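Local coordinates for protein multicopper oxidase (Metagenomes, PDB 2ZWN) that probably oxidises phenol-like substrates, as laccases do, passing the electrons from a mononuclear copper to a trinuclear copper cluster at the subunit interface, where dioxygen is reduced, at residues P56-W61 / C105-N110; G99-H104 / G234-V239; M142-W147 / G199-H204; F251-D256 / G267-V272. One frame throughout, in Å; residues are numbered along the deposited sequence.

Contact 1 (P56-W61 / C105-N110); sequences PHTIHW and CHVNVN. With CU (copper (II) ion), chain D; CU (copper (II) ion), chain I; C2O (Cu-O-Cu linkage), chain E.
Residues 56-61 and 105-110 meet in a buried copper-binding contact, where the loop leading into strand 60-62, with its first residues, joins the loop before helix 109-112 in the first cupredoxin-type domain. The pattern fits the type 1 copper site and the neighbouring His-Cys-His motif of multicopper oxidases. His-57 ND1 and Cys-105 SG bind one copper at 2.1 and 2.2 Å, and His-112 is a third ligand; His-57 NE2 is hydrogen-bonded to Thr-53 OG1. Cys-105 SG, swung away from the backbone N (chi1 -175°), comes in at the edge of the His-57 ring. Two backbone amides donate nearly straight hydrogen bonds to this sulfur, Thr-58 N at 3.4 Å across the contact and Val-107 N at 3.3 Å, which would be expected to draw charge from the thiolate. Val-107 also presses CG2 against the His-57 carbonyl carbon.

At the other end, the edge of His-106 turns toward the face of His-60 in an offset edge-to-face pair, planes at 84°. Each binds a different copper, His-60 one shared with His-204 of the second subunit, while its ND1 bonds to Asp-73 O. Between the metal sites, Thr-58 OG1 accepts His-106 N at 3.1 Å and is also bonded to Gly-74 O.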
loop_
_atom_site.group_PDB
_atom_site.type_symbol
_atom_site.label_atom_id
_atom_site.label_comp_id
_atom_site.label_asym_id
_atom_site.label_seq_id
_atom_site.Cartn_x
_atom_site.Cartn_y
_atom_site.Cartn_z
ATOM N N PRO A 56 4.421 12.358 29.235
ATOM C CA PRO A 56 5.286 11.183 29.216
ATOM C C PRO A 56 5.625 10.717 27.802
ATOM O O PRO A 56 4.802 10.840 26.893
ATOM C CB PRO A 56 4.460 10.124 29.951
ATOM C CG PRO A 56 3.047 10.543 29.743
ATOM C CD PRO A 56 3.052 12.034 29.683
ATOM N N HIS A 57 6.839 10.201 27.639
ATOM C CA HIS A 57 7.309 9.644 26.368
ATOM C C HIS A 57 8.186 8.425 26.629
ATOM O O HIS A 57 8.531 8.121 27.765
ATOM C CB HIS A 57 8.141 10.669 25.592
ATOM C CG HIS A 57 7.470 11.995 25.414
ATOM N ND1 HIS A 57 6.469 12.206 24.494
ATOM C CD2 HIS A 57 7.664 13.182 26.037
ATOM C CE1 HIS A 57 6.072 13.464 24.556
ATOM N NE2 HIS A 57 6.780 14.077 25.488
ATOM N N THR A 58 8.539 7.731 25.554
ATOM C CA THR A 58 9.628 6.758 25.564
ATOM C C THR A 58 10.407 6.936 24.261
ATOM O O THR A 58 10.042 7.768 23.428
ATOM C CB THR A 58 9.105 5.310 25.615
ATOM O OG1 THR A 58 8.288 5.061 24.459
ATOM C CG2 THR A 58 8.300 5.044 26.899
ATOM N N ILE A 59 11.471 6.167 24.083
ATOM C CA ILE A 59 12.044 5.985 22.749
ATOM C C ILE A 59 12.115 4.505 22.426
ATOM O O ILE A 59 12.773 3.739 23.132
ATOM C CB ILE A 59 13.446 6.592 22.586
ATOM C CG1 ILE A 59 13.451 8.061 22.999
ATOM C CG2 ILE A 59 13.913 6.436 21.125
ATOM C CD1 ILE A 59 14.781 8.751 22.735
ATOM N N HIS A 60 11.420 4.116 21.360
ATOM C CA HIS A 60 11.581 2.803 20.760
ATOM C C HIS A 60 12.555 2.891 19.580
ATOM O O HIS A 60 12.493 3.823 18.779
ATOM C CB HIS A 60 10.229 2.260 20.295
ATOM C CG HIS A 60 10.338 1.075 19.391
ATOM N ND1 HIS A 60 10.939 -0.102 19.779
ATOM C CD2 HIS A 60 9.934 0.891 18.112
ATOM C CE1 HIS A 60 10.904 -0.961 18.777
ATOM N NE2 HIS A 60 10.296 -0.385 17.756
ATOM N N TRP A 61 13.432 1.896 19.487
ATOM C CA TRP A 61 14.481 1.832 18.475
ATOM C C TRP A 61 14.037 0.797 17.451
ATOM O O TRP A 61 14.187 -0.414 17.647
ATOM C CB TRP A 61 15.827 1.496 19.129
ATOM C CG TRP A 61 16.052 2.353 20.340
ATOM C CD1 TRP A 61 15.698 2.064 21.629
ATOM C CD2 TRP A 61 16.616 3.672 20.367
ATOM N NE1 TRP A 61 16.022 3.114 22.455
ATOM C CE2 TRP A 61 16.588 4.113 21.709
ATOM C CE3 TRP A 61 17.150 4.520 19.388
ATOM C CZ2 TRP A 61 17.072 5.367 22.095
ATOM C CZ3 TRP A 61 17.632 5.764 19.773
ATOM C CH2 TRP A 61 17.591 6.175 21.115
ATOM N N CYS A 105 8.978 7.822 19.551
ATOM C CA CYS A 105 8.248 7.643 20.799
ATOM C C CYS A 105 7.264 6.499 20.630
ATOM O O CYS A 105 6.782 6.236 19.520
ATOM C CB CYS A 105 7.506 8.915 21.207
ATOM S SG CYS A 105 6.701 8.754 22.828
ATOM N N HIS A 106 6.983 5.801 21.727
ATOM C CA HIS A 106 6.007 4.715 21.692
ATOM C C HIS A 106 4.887 4.909 22.714
ATOM O O HIS A 106 4.173 3.959 23.040
ATOM C CB HIS A 106 6.691 3.361 21.888
ATOM C CG HIS A 106 6.125 2.276 21.026
ATOM N ND1 HIS A 106 4.865 1.752 21.216
ATOM C CD2 HIS A 106 6.647 1.623 19.960
ATOM C CE1 HIS A 106 4.637 0.820 20.307
ATOM N NE2 HIS A 106 5.705 0.719 19.536
ATOM N N VAL A 107 4.733 6.145 23.194
ATOM C CA VAL A 107 3.594 6.541 24.019
ATOM C C VAL A 107 2.602 7.320 23.146
ATOM O O VAL A 107 3.009 8.149 22.331
ATOM C CB VAL A 107 4.034 7.452 25.188
ATOM C CG1 VAL A 107 2.827 7.899 26.002
ATOM C CG2 VAL A 107 5.054 6.756 26.072
ATOM N N ASN A 108 1.310 7.060 23.309
ATOM C CA ASN A 108 0.288 7.800 22.556
ATOM C C ASN A 108 0.677 7.930 21.077
ATOM O O ASN A 108 0.604 9.018 20.491
ATOM C CB ASN A 108 0.089 9.185 23.183
ATOM C CG ASN A 108 -0.416 9.116 24.624
ATOM O OD1 ASN A 108 -1.076 8.153 25.021
ATOM N ND2 ASN A 108 -0.108 10.142 25.409
ATOM N N VAL A 109 1.085 6.803 20.491
ATOM C CA VAL A 109 1.746 6.760 19.180
ATOM C C VAL A 109 0.959 7.444 18.064
ATOM O O VAL A 109 1.536 8.150 17.227
ATOM C CB VAL A 109 2.038 5.294 18.764
ATOM C CG1 VAL A 109 2.507 5.213 17.324
ATOM C CG2 VAL A 109 3.071 4.684 19.704
ATOM N N ASN A 110 -0.353 7.227 18.049
ATOM C CA ASN A 110 -1.210 7.838 17.033
ATOM C C ASN A 110 -1.000 9.349 16.934
ATOM O O ASN A 110 -0.975 9.899 15.833
ATOM C CB ASN A 110 -2.691 7.489 17.251
ATOM C CG ASN A 110 -3.220 7.959 18.585
ATOM O OD1 ASN A 110 -2.706 7.576 19.634
ATOM N ND2 ASN A 110 -4.256 8.788 18.553
HETATM CU CU CU D . 5.806 10.786 23.128
HETATM CU CU CU I . 9.583 -1.365 16.337
HETATM CU CU2 C2O E . 5.862 -0.736 18.009
HETATM CU CU3 C2O E . 8.342 1.907 14.575
HETATM O O1 C2O E . 7.083 0.540 16.453
#

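Contact 2 (G99-H104 / G234-V239); sequences GTLWYH and GERYDV. With C2O (Cu-O-Cu linkage), chain E.
The guanidinium of Arg-236 has Trp-102 over one face, entering through CD1, with the two planes 38° apart. Its edge meets the backbone oxygens of Thr-100 and Gly-234, while Leu-101 CD2 touches NH2 near the same plane. The indole of Trp-102 in turn carries His-104 CD2 over one face, and its CZ2 lies 3.5 Å from CU3 of the dicopper group, the copper that His-104 NE2 binds at 2.0 Å.

Arg-236 folds back at chi2 (86°) and chi3 (64°), which swings NE and NH2 side-on to one atom, Thr-100 O, at 2.9 and 3.1 Å. NH1 goes to Gly-234 O at 2.9 Å. Further along, Thr-100 OG1 donates a hydrogen bond to the syn lone pair of Asp-238 OD1 at 2.7 Å, and a water accepts from Thr-100 N and donates to Asp-238 OD2. Asp-238 also forms a salt bridge with Lys-190.

The contact thus joins the two cupredoxin-type halves of the chain through buried charges. Three nitrogens used in the guanidinium plane fix the rotation of that group. This would place a largely positive group, balanced by a salt bridge to Asp-227 of the second subunit, beside the tryptophan that packs against the copper cluster.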
loop_
_atom_site.group_PDB
_atom_site.type_symbol
_atom_site.label_atom_id
_atom_site.label_comp_id
_atom_site.label_asym_id
_atom_site.label_seq_id
_atom_site.Cartn_x
_atom_site.Cartn_y
_atom_site.Cartn_z
ATOM N N GLY A 99 21.818 -1.471 8.975
ATOM C CA GLY A 99 21.056 -0.776 7.952
ATOM C C GLY A 99 20.285 0.441 8.408
ATOM O O GLY A 99 20.558 1.028 9.455
ATOM N N THR A 100 19.314 0.820 7.583
ATOM C CA THR A 100 18.458 1.964 7.836
ATOM C C THR A 100 17.420 1.639 8.898
ATOM O O THR A 100 16.424 0.973 8.614
ATOM C CB THR A 100 17.726 2.396 6.553
ATOM O OG1 THR A 100 18.676 2.530 5.495
ATOM C CG2 THR A 100 16.987 3.731 6.762
ATOM N N LEU A 101 17.680 2.096 10.119
ATOM C CA LEU A 101 16.736 1.973 11.223
ATOM C C LEU A 101 16.204 3.347 11.586
ATOM O O LEU A 101 16.588 4.359 10.992
ATOM C CB LEU A 101 17.416 1.346 12.444
ATOM C CG LEU A 101 18.323 0.142 12.165
ATOM C CD1 LEU A 101 18.840 -0.467 13.472
ATOM C CD2 LEU A 101 17.603 -0.916 11.337
ATOM N N TRP A 102 15.313 3.390 12.567
ATOM C CA TRP A 102 14.859 4.677 13.069
ATOM C C TRP A 102 14.408 4.572 14.512
ATOM O O TRP A 102 14.382 3.485 15.089
ATOM C CB TRP A 102 13.786 5.281 12.151
ATOM C CG TRP A 102 12.475 4.555 12.045
ATOM C CD1 TRP A 102 12.271 3.250 11.702
ATOM C CD2 TRP A 102 11.178 5.131 12.222
ATOM N NE1 TRP A 102 10.920 2.973 11.685
ATOM C CE2 TRP A 102 10.230 4.112 11.999
ATOM C CE3 TRP A 102 10.725 6.411 12.568
ATOM C CZ2 TRP A 102 8.856 4.333 12.113
ATOM C CZ3 TRP A 102 9.370 6.629 12.679
ATOM C CH2 TRP A 102 8.446 5.595 12.444
ATOM N N TYR A 103 14.096 5.708 15.109
ATOM C CA TYR A 103 13.667 5.717 16.497
ATOM C C TYR A 103 12.480 6.642 16.624
ATOM O O TYR A 103 12.353 7.617 15.878
ATOM C CB TYR A 103 14.821 6.113 17.436
ATOM C CG TYR A 103 15.355 7.513 17.221
ATOM C CD1 TYR A 103 14.801 8.590 17.891
ATOM C CD2 TYR A 103 16.408 7.759 16.345
ATOM C CE1 TYR A 103 15.269 9.874 17.696
ATOM C CE2 TYR A 103 16.886 9.053 16.141
ATOM C CZ TYR A 103 16.305 10.104 16.821
ATOM O OH TYR A 103 16.753 11.395 16.642
ATOM N N HIS A 104 11.572 6.309 17.529
ATOM C CA HIS A 104 10.403 7.134 17.746
ATOM C C HIS A 104 9.789 6.874 19.100
ATOM O O HIS A 104 10.023 5.826 19.713
ATOM C CB HIS A 104 9.350 6.912 16.655
ATOM C CG HIS A 104 8.885 5.494 16.517
ATOM N ND1 HIS A 104 7.904 4.946 17.315
ATOM C CD2 HIS A 104 9.233 4.527 15.633
ATOM C CE1 HIS A 104 7.683 3.697 16.943
ATOM N NE2 HIS A 104 8.477 3.418 15.925
ATOM N N GLY A 234 6.202 2.729 9.078
ATOM C CA GLY A 234 7.156 1.816 9.697
ATOM C C GLY A 234 8.227 1.323 8.754
ATOM O O GLY A 234 9.317 0.965 9.199
ATOM N N GLU A 235 7.935 1.303 7.455
ATOM C CA GLU A 235 8.856 0.730 6.476
ATOM C C GLU A 235 10.026 1.639 6.145
ATOM O O GLU A 235 9.928 2.861 6.252
ATOM C CB GLU A 235 8.141 0.461 5.159
ATOM C CG GLU A 235 7.005 -0.524 5.200
ATOM C CD GLU A 235 6.591 -0.897 3.793
ATOM O OE1 GLU A 235 5.940 -0.062 3.135
ATOM O OE2 GLU A 235 6.949 -1.996 3.328
ATOM N N ARG A 236 11.129 1.026 5.722
ATOM C CA ARG A 236 12.195 1.756 5.036
ATOM C C ARG A 236 12.570 1.029 3.753
ATOM O O ARG A 236 12.523 -0.209 3.681
ATOM C CB ARG A 236 13.435 1.935 5.915
ATOM C CG ARG A 236 13.270 2.917 7.071
ATOM C CD ARG A 236 12.674 2.248 8.290
ATOM N NE ARG A 236 13.571 1.221 8.816
ATOM C CZ ARG A 236 13.195 0.040 9.301
ATOM N NH1 ARG A 236 11.919 -0.304 9.365
ATOM N NH2 ARG A 236 14.119 -0.812 9.717
ATOM N N TYR A 237 12.896 1.809 2.731
ATOM C CA TYR A 237 13.484 1.295 1.499
ATOM C C TYR A 237 14.738 2.089 1.211
ATOM O O TYR A 237 14.733 3.312 1.350
ATOM C CB TYR A 237 12.508 1.428 0.333
ATOM C CG TYR A 237 11.342 0.482 0.443
ATOM C CD1 TYR A 237 11.392 -0.776 -0.134
ATOM C CD2 TYR A 237 10.202 0.840 1.150
ATOM C CE1 TYR A 237 10.332 -1.655 -0.024
ATOM C CE2 TYR A 237 9.130 -0.031 1.266
ATOM C CZ TYR A 237 9.202 -1.276 0.680
ATOM O OH TYR A 237 8.143 -2.152 0.795
ATOM N N ASP A 238 15.820 1.395 0.851
ATOM C CA ASP A 238 17.008 2.048 0.326
ATOM C C ASP A 238 17.027 1.827 -1.165
ATOM O O ASP A 238 16.762 0.716 -1.639
ATOM C CB ASP A 238 18.309 1.455 0.867
ATOM C CG ASP A 238 18.475 1.615 2.376
ATOM O OD1 ASP A 238 17.511 1.944 3.101
ATOM O OD2 ASP A 238 19.609 1.378 2.834
ATOM N N VAL A 239 17.373 2.875 -1.898
ATOM C CA VAL A 239 17.531 2.777 -3.333
ATOM C C VAL A 239 18.836 3.438 -3.770
ATOM O O VAL A 239 19.473 4.165 -2.991
ATOM C CB VAL A 239 16.336 3.413 -4.086
ATOM C CG1 VAL A 239 15.006 2.816 -3.598
ATOM C CG2 VAL A 239 16.349 4.935 -3.950
HETATM CU CU2 C2O E . 5.862 -0.736 18.009
HETATM CU CU3 C2O E . 8.342 1.907 14.575
HETATM O O1 C2O E . 7.083 0.540 16.453
HETATM O O HOH W 1 20.204 -0.166 4.881
#

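Contact 3 (M142-W147 / G199-H204); sequences MMMSTW and GIHAMH. With CU (copper (II) ion), chain G; C2O (Cu-O-Cu linkage), chain F.
Asp-253 OD2 is gripped by two imidazoles, His-201 ND1 and His-258 ND1, and the first of these rings is the one that Met-144 covers. Held by that bond, His-201 presents a face to Met-144, whose CB sits almost over the ring centre, 3.5 Å from the centroid and only 9° off the ring normal: a CH-pi contact. Thr-146 CG2 approaches the same ring obliquely, 4.0 Å from His-201 CE1. Beyond it, Thr-146 CG2 comes within 4.1 Å of the bare CA of Gly-199.

The two segments belong to different sheets of the second cupredoxin-type domain, residues 142-147 to the six-stranded one and 201-204 to the five-stranded one. Their strand axes pass 9.4 Å apart at 138°, so the contact is made between the facing layers of the sandwich, mostly by side chains.

Further along, the two methionines meet tip to tip. Met-144 bends at chi2 and chi3, near 65° each, which turns its sulfur toward Met-203, and Met-144 SD lies 4.0 Å from Met-203 CE. Phe-193, from strand 188-195, touches both. Toward the far end of strand 201-205, His-204 binds a copper through NE2.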
loop_
_atom_site.group_PDB
_atom_site.type_symbol
_atom_site.label_atom_id
_atom_site.label_comp_id
_atom_site.label_asym_id
_atom_site.label_seq_id
_atom_site.Cartn_x
_atom_site.Cartn_y
_atom_site.Cartn_z
ATOM N N MET A 142 15.121 10.603 3.602
ATOM C CA MET A 142 13.805 11.202 3.349
ATOM C C MET A 142 12.744 10.558 4.239
ATOM O O MET A 142 12.339 9.415 4.004
ATOM C CB MET A 142 13.406 11.031 1.885
ATOM C CG MET A 142 14.253 11.811 0.914
ATOM S SD MET A 142 13.520 11.767 -0.733
ATOM C CE MET A 142 14.793 12.567 -1.689
ATOM N N MET A 143 12.307 11.297 5.259
ATOM C CA MET A 143 11.339 10.801 6.225
ATOM C C MET A 143 9.991 11.457 5.963
ATOM O O MET A 143 9.826 12.661 6.171
ATOM C CB MET A 143 11.814 11.086 7.655
ATOM C CG MET A 143 13.216 10.572 7.942
ATOM S SD MET A 143 13.699 10.600 9.689
ATOM C CE MET A 143 12.710 9.251 10.328
ATOM N N MET A 144 9.037 10.666 5.480
ATOM C CA MET A 144 7.732 11.201 5.093
ATOM C C MET A 144 6.749 11.132 6.250
ATOM O O MET A 144 6.759 10.182 7.031
ATOM C CB MET A 144 7.158 10.458 3.886
ATOM C CG MET A 144 7.545 11.062 2.548
ATOM S SD MET A 144 9.300 10.970 2.196
ATOM C CE MET A 144 9.555 9.200 2.108
ATOM N N SER A 145 5.906 12.154 6.351
ATOM C CA SER A 145 4.844 12.169 7.349
ATOM C C SER A 145 3.695 13.062 6.900
ATOM O O SER A 145 3.756 13.691 5.842
ATOM C CB SER A 145 5.383 12.604 8.718
ATOM O OG SER A 145 5.803 13.950 8.712
ATOM N N THR A 146 2.644 13.092 7.713
ATOM C CA THR A 146 1.459 13.890 7.432
ATOM C C THR A 146 1.083 14.693 8.670
ATOM O O THR A 146 1.531 14.397 9.779
ATOM C CB THR A 146 0.284 13.009 6.984
ATOM O OG1 THR A 146 -0.271 12.320 8.109
ATOM C CG2 THR A 146 0.753 11.987 5.933
ATOM N N TRP A 147 0.263 15.719 8.470
ATOM C CA TRP A 147 -0.062 16.665 9.535
ATOM C C TRP A 147 -1.530 17.025 9.468
ATOM O O TRP A 147 -2.096 17.130 8.379
ATOM C CB TRP A 147 0.773 17.944 9.404
ATOM C CG TRP A 147 2.238 17.693 9.251
ATOM C CD1 TRP A 147 2.905 17.450 8.091
ATOM C CD2 TRP A 147 3.219 17.657 10.297
ATOM N NE1 TRP A 147 4.245 17.258 8.345
ATOM C CE2 TRP A 147 4.466 17.386 9.691
ATOM C CE3 TRP A 147 3.164 17.819 11.686
ATOM C CZ2 TRP A 147 5.647 17.277 10.425
ATOM C CZ3 TRP A 147 4.339 17.723 12.413
ATOM C CH2 TRP A 147 5.565 17.446 11.777
ATOM N N GLY A 199 0.854 7.925 7.014
ATOM C CA GLY A 199 0.414 7.908 5.613
ATOM C C GLY A 199 1.159 6.914 4.739
ATOM O O GLY A 199 2.158 6.330 5.156
ATOM N N ILE A 200 0.655 6.723 3.523
ATOM C CA ILE A 200 1.337 5.942 2.498
ATOM C C ILE A 200 1.792 6.927 1.428
ATOM O O ILE A 200 1.049 7.836 1.066
ATOM C CB ILE A 200 0.408 4.873 1.884
ATOM C CG1 ILE A 200 0.054 3.823 2.932
ATOM C CG2 ILE A 200 1.060 4.215 0.685
ATOM C CD1 ILE A 200 -1.038 2.881 2.497
ATOM N N HIS A 201 3.015 6.750 0.938
ATOM C CA HIS A 201 3.639 7.715 0.045
ATOM C C HIS A 201 4.235 6.972 -1.138
ATOM O O HIS A 201 4.986 6.017 -0.947
ATOM C CB HIS A 201 4.732 8.476 0.795
ATOM C CG HIS A 201 4.238 9.173 2.023
ATOM N ND1 HIS A 201 3.768 10.470 2.006
ATOM C CD2 HIS A 201 4.111 8.741 3.299
ATOM C CE1 HIS A 201 3.383 10.808 3.225
ATOM N NE2 HIS A 201 3.582 9.776 4.027
ATOM N N ALA A 202 3.893 7.401 -2.349
ATOM C CA ALA A 202 4.364 6.742 -3.565
ATOM C C ALA A 202 5.447 7.614 -4.191
ATOM O O ALA A 202 5.160 8.547 -4.936
ATOM C CB ALA A 202 3.201 6.518 -4.534
ATOM N N MET A 203 6.698 7.325 -3.854
ATOM C CA MET A 203 7.801 8.231 -4.173
ATOM C C MET A 203 8.309 7.988 -5.593
ATOM O O MET A 203 8.808 6.906 -5.907
ATOM C CB MET A 203 8.926 8.062 -3.158
ATOM C CG MET A 203 8.508 8.324 -1.718
ATOM S SD MET A 203 7.665 9.885 -1.429
ATOM C CE MET A 203 8.972 11.059 -1.800
ATOM N N HIS A 204 8.172 9.009 -6.434
ATOM C CA HIS A 204 8.469 8.906 -7.858
ATOM C C HIS A 204 9.592 9.850 -8.247
ATOM O O HIS A 204 9.497 11.056 -8.019
ATOM C CB HIS A 204 7.230 9.250 -8.680
ATOM C CG HIS A 204 7.492 9.344 -10.148
ATOM N ND1 HIS A 204 8.230 8.401 -10.832
ATOM C CD2 HIS A 204 7.125 10.271 -11.063
ATOM C CE1 HIS A 204 8.302 8.743 -12.107
ATOM N NE2 HIS A 204 7.638 9.872 -12.272
HETATM CU CU CU G . 7.098 10.929 -13.689
HETATM CU CU2 C2O F . 3.344 10.117 -13.053
HETATM CU CU3 C2O F . 5.835 13.997 -11.266
HETATM O O1 C2O F . 4.623 12.175 -12.159
#

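Contact 4 (F251-D256 / G267-V272); sequences FHDHVD and GGPITV. With C2O (Cu-O-Cu linkage), chain F.
Backbone pairing comes first between residues 251-256 and 267-272, which run antiparallel as neighbouring strands 248-253 and 270-275. Phe-251 and Thr-271 form a hydrogen-bonded pair, with Phe-251 N on Thr-271 O at 2.9 Å and Thr-271 N on Phe-251 O also at 2.9 Å. His-252 and Ile-270 make the following non-hydrogen-bonded pair. The pairing then ends with Asp-253 N on Pro-269 O at 3.1 Å, where Pro-269 is the centre of an inverse gamma turn.

Apolar touches accompany these bonds. On one face Phe-251 and Thr-271 lie side by side, pointing the same way, with Phe-251 CB 3.7 Å from Thr-271 CG2, while Thr-271 OG1 is bonded to Gln-179 O. On the opposite face His-252 CB rests against Ile-270 CG1. The Pro-269 ring crosses Asp-253, its CG 3.7 Å from CB of the aspartate.

Polar side-chain bonds shape the turn after the strand. Asp-253 OD1 accepts Val-255 N in an Asx turn and also takes a bond from Ala-202 N. His-252 ND1 donates to Asp-253 O at 2.9 Å from well above the carbonyl plane (73°), which steadies the imidazole and leaves NE2 for metal.

Metal bonds form the last group: His-252 NE2 binds CU3 at 2.0 Å and His-254 NE2 binds CU2 at 2.2 Å. This His-X-His pattern is characteristic of multicopper oxidases; the two coppers of this linkage are also bound by His-206 and by His-62, His-104 and His-106 of the third subunit.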
loop_
_atom_site.group_PDB
_atom_site.type_symbol
_atom_site.label_atom_id
_atom_site.label_comp_id
_atom_site.label_asym_id
_atom_site.label_seq_id
_atom_site.Cartn_x
_atom_site.Cartn_y
_atom_site.Cartn_z
ATOM N N PHE A 251 10.879 15.174 -7.964
ATOM C CA PHE A 251 10.999 13.926 -7.214
ATOM C C PHE A 251 9.973 14.089 -6.095
ATOM O O PHE A 251 10.141 14.941 -5.237
ATOM C CB PHE A 251 12.432 13.825 -6.679
ATOM C CG PHE A 251 12.793 12.511 -6.020
ATOM C CD1 PHE A 251 14.095 12.324 -5.574
ATOM C CD2 PHE A 251 11.886 11.472 -5.848
ATOM C CE1 PHE A 251 14.482 11.154 -4.958
ATOM C CE2 PHE A 251 12.281 10.283 -5.234
ATOM C CZ PHE A 251 13.573 10.131 -4.790
ATOM N N HIS A 252 8.897 13.307 -6.126
ATOM C CA HIS A 252 7.764 13.612 -5.264
ATOM C C HIS A 252 6.858 12.429 -4.963
ATOM O O HIS A 252 6.895 11.403 -5.634
ATOM C CB HIS A 252 6.923 14.713 -5.917
ATOM C CG HIS A 252 6.298 14.293 -7.208
ATOM N ND1 HIS A 252 5.001 13.835 -7.293
ATOM C CD2 HIS A 252 6.804 14.230 -8.462
ATOM C CE1 HIS A 252 4.732 13.514 -8.547
ATOM N NE2 HIS A 252 5.809 13.745 -9.276
ATOM N N ASP A 253 6.033 12.612 -3.934
ATOM C CA ASP A 253 4.948 11.699 -3.614
ATOM C C ASP A 253 3.913 11.801 -4.730
ATOM O O ASP A 253 3.435 12.898 -5.054
ATOM C CB ASP A 253 4.347 12.096 -2.256
ATOM C CG ASP A 253 3.337 11.090 -1.709
ATOM O OD1 ASP A 253 2.939 10.130 -2.416
ATOM O OD2 ASP A 253 2.931 11.289 -0.534
ATOM N N HIS A 254 3.569 10.658 -5.315
ATOM C CA HIS A 254 2.661 10.595 -6.457
ATOM C C HIS A 254 1.208 10.386 -6.031
ATOM O O HIS A 254 0.313 10.321 -6.888
ATOM C CB HIS A 254 3.099 9.464 -7.398
ATOM C CG HIS A 254 2.727 9.679 -8.836
ATOM N ND1 HIS A 254 1.420 9.745 -9.270
ATOM C CD2 HIS A 254 3.496 9.804 -9.943
ATOM C CE1 HIS A 254 1.401 9.913 -10.581
ATOM N NE2 HIS A 254 2.648 9.961 -11.014
ATOM N N VAL A 255 0.957 10.256 -4.729
ATOM C CA VAL A 255 -0.418 10.192 -4.244
ATOM C C VAL A 255 -1.032 11.576 -4.439
ATOM O O VAL A 255 -0.599 12.546 -3.821
ATOM C CB VAL A 255 -0.513 9.755 -2.776
ATOM C CG1 VAL A 255 -1.963 9.848 -2.288
ATOM C CG2 VAL A 255 0.031 8.331 -2.605
ATOM N N ASP A 256 -2.039 11.645 -5.305
ATOM C CA ASP A 256 -2.574 12.905 -5.828
ATOM C C ASP A 256 -2.934 13.929 -4.740
ATOM O O ASP A 256 -2.577 15.107 -4.847
ATOM C CB ASP A 256 -3.794 12.613 -6.716
ATOM C CG ASP A 256 -3.471 11.669 -7.879
ATOM O OD1 ASP A 256 -2.555 10.819 -7.749
ATOM O OD2 ASP A 256 -4.150 11.762 -8.925
ATOM N N GLY A 267 2.037 21.676 -3.010
ATOM C CA GLY A 267 2.507 21.512 -1.652
ATOM C C GLY A 267 2.942 20.074 -1.508
ATOM O O GLY A 267 2.856 19.309 -2.462
ATOM N N GLY A 268 3.408 19.705 -0.325
ATOM C CA GLY A 268 3.640 18.305 -0.017
ATOM C C GLY A 268 5.072 17.849 -0.178
ATOM O O GLY A 268 5.986 18.675 -0.258
ATOM N N PRO A 269 5.278 16.519 -0.221
ATOM C CA PRO A 269 6.621 15.973 -0.280
ATOM C C PRO A 269 7.163 16.048 -1.701
ATOM O O PRO A 269 7.053 15.083 -2.464
ATOM C CB PRO A 269 6.442 14.518 0.206
ATOM C CG PRO A 269 4.994 14.366 0.543
ATOM C CD PRO A 269 4.278 15.440 -0.197
ATOM N N ILE A 270 7.712 17.215 -2.040
ATOM C CA ILE A 270 8.286 17.471 -3.353
ATOM C C ILE A 270 9.689 18.027 -3.180
ATOM O O ILE A 270 9.909 18.954 -2.394
ATOM C CB ILE A 270 7.470 18.526 -4.145
ATOM C CG1 ILE A 270 5.997 18.129 -4.258
ATOM C CG2 ILE A 270 8.072 18.762 -5.541
ATOM C CD1 ILE A 270 5.132 19.219 -4.875
ATOM N N THR A 271 10.630 17.444 -3.911
ATOM C CA THR A 271 11.949 18.037 -4.113
ATOM C C THR A 271 12.272 18.014 -5.614
ATOM O O THR A 271 11.461 17.575 -6.438
ATOM C CB THR A 271 13.053 17.311 -3.291
ATOM O OG1 THR A 271 14.313 17.981 -3.456
ATOM C CG2 THR A 271 13.209 15.856 -3.719
ATOM N N VAL A 272 13.434 18.546 -5.964
ATOM C CA VAL A 272 13.927 18.527 -7.336
ATOM C C VAL A 272 15.360 18.018 -7.310
ATOM O O VAL A 272 16.185 18.486 -6.514
ATOM C CB VAL A 272 13.891 19.932 -7.991
ATOM C CG1 VAL A 272 14.360 19.866 -9.447
ATOM C CG2 VAL A 272 12.492 20.539 -7.902
HETATM CU CU2 C2O F . 3.344 10.117 -13.053
HETATM CU CU3 C2O F . 5.835 13.997 -11.266
HETATM O O1 C2O F . 4.623 12.175 -12.159
#

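How the contacts relate
Contacts 1 and 2 cross along the chain, and contact 3 is nested inside the loop that contact 2 closes; contact 4 follows last. Contacts 1 and 2, about 17 Å apart between centres, share the sheet holding strands 60-62 and 101-104, where His-60 N meets His-104 O at 2.8 Å. Contacts 3 and 4, with centres about 8 Å apart, lie on neighbouring strands 201-205 and 248-253. Contact 2 bridges the halves, and Trp-102 packs on Met-143 of contact 3. Contacts 1 and 4 fall on opposite sides of the chain's centre, their own centres about 28 Å apart. Each chain therefore offers half-sites at two edges, and clusters are completed only between subunits of the trimer.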